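PDB 3ZY2: putative gdp-fucose protein o-fucosyltransferase 1 from Caenorhabditis elegans, which is a putative protein O-fucosyltransferase of the GT-B glycosyltransferase class, modelled here with guanosine-5'-diphosphate. Local coordinates for residues T40-N45 / V75-F80. Numbering follows the deposited sequence.
Sequences TLVLPN and VTMQEF
Val42 and Val75 face each other across a parallel beta bridge, their CA atoms 5.1 Å apart. Val75 spans Leu41 and Leu43 with both its backbone polar groups: Val75 N donates to Leu41 O at 3.0 Å, and Val75 O accepts from Leu43 N at 2.8 Å in a nearly straight bond (170° at the hydrogen). Leu43 and Thr76 are still side by side, their CA atoms 5.2 Å apart, where Thr76 N-caps helix 77-88, its OG1 accepting from Glu79 N at 3.0 Å. The first helical turn packs over Val42. With CG1 anti to the backbone N (chi1 -178°), the valine presents both methyls to the helix. CG2 sits over one face of the Phe80 ring in a CH-pi contact, 3.5 Å from the centroid and shifted toward the CG-CD1 side; CG1 touches both Phe80 CB and the sulfur of Met77, 3.8 Å from SD. Met77, bent at chi2 and chi3, brings CE to 3.6 Å from Leu43 O, while its CB and CG pass the amide end of Asn45. At the start of the strand, Thr40 CG2 packs against both methyls of Val75, whereas Thr40 OG1 bonds to Asp6. Leu41, directed away from 75-80, has its side chain against Phe27, Leu31 and Ala34 of helix 20-37, so strand 40-42 has helices packed on both its faces. Strand 74-75 is the outermost strand at one end of the six-stranded parallel sheet, and its immediate passage into helix 77-88 is a beta-alpha junction of the Rossmann-like alpha/beta domain characteristic of GT-B glycosyltransferases.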
ATOM      1  N   THR A  40     -13.320 -15.111 -13.632  1.00 20.31           N
ATOM      2  CA  THR A  40     -12.248 -15.841 -14.307  1.00 20.05           C
ATOM      3  C   THR A  40     -10.923 -15.119 -14.093  1.00 18.84           C
ATOM      4  O   THR A  40     -10.848 -13.896 -14.243  1.00 19.58           O
ATOM      5  CB  THR A  40     -12.531 -15.967 -15.807  1.00 20.91           C
ATOM      6  OG1 THR A  40     -13.705 -16.756 -15.986  1.00 22.78           O
ATOM      7  CG2 THR A  40     -11.384 -16.690 -16.516  1.00 19.14           C
ATOM      8  N   LEU A  41      -9.883 -15.881 -13.722  1.00 17.80           N
ATOM      9  CA  LEU A  41      -8.550 -15.323 -13.525  1.00 17.05           C
ATOM     10  C   LEU A  41      -7.737 -15.404 -14.798  1.00 16.23           C
ATOM     11  O   LEU A  41      -7.561 -16.491 -15.362  1.00 17.49           O
ATOM     12  CB  LEU A  41      -7.808 -16.047 -12.404  1.00 15.79           C
ATOM     13  CG  LEU A  41      -6.410 -15.497 -12.100  1.00 15.55           C
ATOM     14  CD1 LEU A  41      -6.502 -14.036 -11.618  1.00 16.13           C
ATOM     15  CD2 LEU A  41      -5.697 -16.392 -11.078  1.00 16.46           C
ATOM     16  N   VAL A  42      -7.227 -14.255 -15.243  1.00 16.01           N
ATOM     17  CA  VAL A  42      -6.239 -14.221 -16.304  1.00 15.42           C
ATOM     18  C   VAL A  42      -4.913 -14.692 -15.713  1.00 14.45           C
ATOM     19  O   VAL A  42      -4.433 -14.136 -14.724  1.00 15.03           O
ATOM     20  CB  VAL A  42      -6.063 -12.806 -16.921  1.00 15.21           C
ATOM     21  CG1 VAL A  42      -5.031 -12.834 -18.071  1.00 15.30           C
ATOM     22  CG2 VAL A  42      -7.434 -12.234 -17.389  1.00 18.23           C
ATOM     23  N   LEU A  43      -4.351 -15.746 -16.299  1.00 14.56           N
ATOM     24  CA  LEU A  43      -3.128 -16.319 -15.748  1.00 14.79           C
ATOM     25  C   LEU A  43      -1.977 -15.317 -15.951  1.00 15.19           C
ATOM     26  O   LEU A  43      -1.790 -14.773 -17.048  1.00 16.91           O
ATOM     27  CB  LEU A  43      -2.851 -17.679 -16.394  1.00 15.10           C
ATOM     28  CG  LEU A  43      -3.880 -18.760 -16.047  1.00 15.25           C
ATOM     29  CD1 LEU A  43      -3.798 -19.916 -17.047  1.00 15.77           C
ATOM     30  CD2 LEU A  43      -3.666 -19.274 -14.626  1.00 15.02           C
ATOM     31  N   PRO A  44      -1.216 -15.010 -14.880  1.00 14.68           N
ATOM     32  CA  PRO A  44      -0.202 -13.968 -14.978  1.00 15.02           C
ATOM     33  C   PRO A  44       0.991 -14.396 -15.815  1.00 14.60           C
ATOM     34  O   PRO A  44       1.294 -15.596 -15.898  1.00 16.02           O
ATOM     35  CB  PRO A  44       0.253 -13.801 -13.527  1.00 15.34           C
ATOM     36  CG  PRO A  44       0.065 -15.156 -12.915  1.00 14.73           C
ATOM     37  CD  PRO A  44      -1.211 -15.698 -13.572  1.00 14.58           C
ATOM     38  N   ASN A  45       1.660 -13.438 -16.442  1.00 13.40           N
ATOM     39  CA  ASN A  45       3.041 -13.680 -16.861  1.00 13.91           C
ATOM     40  C   ASN A  45       3.887 -13.634 -15.609  1.00 12.92           C
ATOM     41  O   ASN A  45       3.733 -12.724 -14.756  1.00 13.79           O
ATOM     42  CB  ASN A  45       3.516 -12.596 -17.808  1.00 13.81           C
ATOM     43  CG  ASN A  45       2.856 -12.677 -19.172  1.00 15.93           C
ATOM     44  OD1 ASN A  45       2.534 -13.774 -19.685  1.00 17.69           O
ATOM     45  ND2 ASN A  45       2.673 -11.515 -19.785  1.00 15.99           N
ATOM     46  N   VAL A  75      -8.127 -18.211 -17.790  1.00 19.57           N
ATOM     47  CA  VAL A  75      -7.771 -18.072 -19.208  1.00 19.87           C
ATOM     48  C   VAL A  75      -6.304 -17.669 -19.315  1.00 19.25           C
ATOM     49  O   VAL A  75      -5.779 -16.973 -18.437  1.00 18.24           O
ATOM     50  CB  VAL A  75      -8.633 -17.027 -19.974  1.00 21.10           C
ATOM     51  CG1 VAL A  75     -10.034 -17.567 -20.232  1.00 23.48           C
ATOM     52  CG2 VAL A  75      -8.615 -15.646 -19.272  1.00 21.68           C
ATOM     53  N   THR A  76      -5.639 -18.106 -20.372  1.00 18.58           N
ATOM     54  CA  THR A  76      -4.265 -17.659 -20.605  1.00 18.44           C
ATOM     55  C   THR A  76      -4.222 -16.164 -20.919  1.00 18.43           C
ATOM     56  O   THR A  76      -5.224 -15.574 -21.348  1.00 18.68           O
ATOM     57  CB  THR A  76      -3.602 -18.413 -21.766  1.00 18.43           C
ATOM     58  OG1 THR A  76      -4.339 -18.176 -22.980  1.00 21.31           O
ATOM     59  CG2 THR A  76      -3.536 -19.922 -21.484  1.00 20.19           C
ATOM     60  N   MET A  77      -3.065 -15.549 -20.694  1.00 18.74           N
ATOM     61  CA  MET A  77      -2.837 -14.157 -21.075  1.00 19.08           C
ATOM     62  C   MET A  77      -3.033 -13.972 -22.588  1.00 20.68           C
ATOM     63  O   MET A  77      -3.594 -12.956 -23.015  1.00 21.40           O
ATOM     64  CB  MET A  77      -1.436 -13.692 -20.637  1.00 18.62           C
ATOM     65  CG  MET A  77      -1.189 -12.198 -20.882  1.00 18.16           C
ATOM     66  SD  MET A  77      -2.206 -11.131 -19.873  1.00 19.30           S
ATOM     67  CE  MET A  77      -1.428 -11.401 -18.287  1.00 18.01           C
ATOM     68  N   GLN A  78      -2.588 -14.945 -23.384  1.00 21.97           N
ATOM     69  CA  GLN A  78      -2.738 -14.884 -24.840  1.00 23.32           C
ATOM     70  C   GLN A  78      -4.218 -14.846 -25.246  1.00 24.07           C
ATOM     71  O   GLN A  78      -4.611 -14.003 -26.073  1.00 24.74           O
ATOM     72  CB  GLN A  78      -1.979 -16.028 -25.543  1.00 24.50           C
ATOM     73  CG  GLN A  78      -2.291 -16.173 -27.033  1.00 29.32           C
ATOM     74  CD  GLN A  78      -1.369 -17.122 -27.790  1.00 33.98           C
ATOM     75  OE1 GLN A  78      -0.695 -17.979 -27.210  1.00 37.50           O
ATOM     76  NE2 GLN A  78      -1.343 -16.969 -29.114  1.00 37.65           N
ATOM     77  N   GLU A  79      -5.032 -15.734 -24.667  1.00 23.86           N
ATOM     78  CA  GLU A  79      -6.471 -15.723 -24.957  1.00 24.69           C
ATOM     79  C   GLU A  79      -7.111 -14.415 -24.494  1.00 24.24           C
ATOM     80  O   GLU A  79      -7.910 -13.810 -25.215  1.00 24.62           O
ATOM     81  CB  GLU A  79      -7.215 -16.936 -24.368  1.00 25.26           C
ATOM     82  CG  GLU A  79      -8.734 -16.871 -24.627  1.00 29.17           C
ATOM     83  CD  GLU A  79      -9.531 -18.133 -24.275  1.00 33.27           C
ATOM     84  OE1 GLU A  79      -8.947 -19.162 -23.879  1.00 34.97           O
ATOM     85  OE2 GLU A  79     -10.778 -18.087 -24.428  1.00 36.77           O
ATOM     86  N   PHE A  80      -6.767 -13.957 -23.298  1.00 22.66           N
ATOM     87  CA  PHE A  80      -7.345 -12.728 -22.771  1.00 22.72           C
ATOM     88  C   PHE A  80      -7.026 -11.542 -23.692  1.00 24.29           C
ATOM     89  O   PHE A  80      -7.906 -10.755 -24.068  1.00 25.29           O
ATOM     90  CB  PHE A  80      -6.826 -12.476 -21.341  1.00 21.30           C
ATOM     91  CG  PHE A  80      -7.392 -11.246 -20.712  1.00 21.21           C
ATOM     92  CD1 PHE A  80      -8.751 -11.171 -20.387  1.00 21.47           C
ATOM     93  CD2 PHE A  80      -6.571 -10.151 -20.437  1.00 21.62           C
ATOM     94  CE1 PHE A  80      -9.272 -10.031 -19.824  1.00 22.14           C
ATOM     95  CE2 PHE A  80      -7.081  -9.002 -19.863  1.00 22.69           C
ATOM     96  CZ  PHE A  80      -8.441  -8.933 -19.553  1.00 22.84           C
TER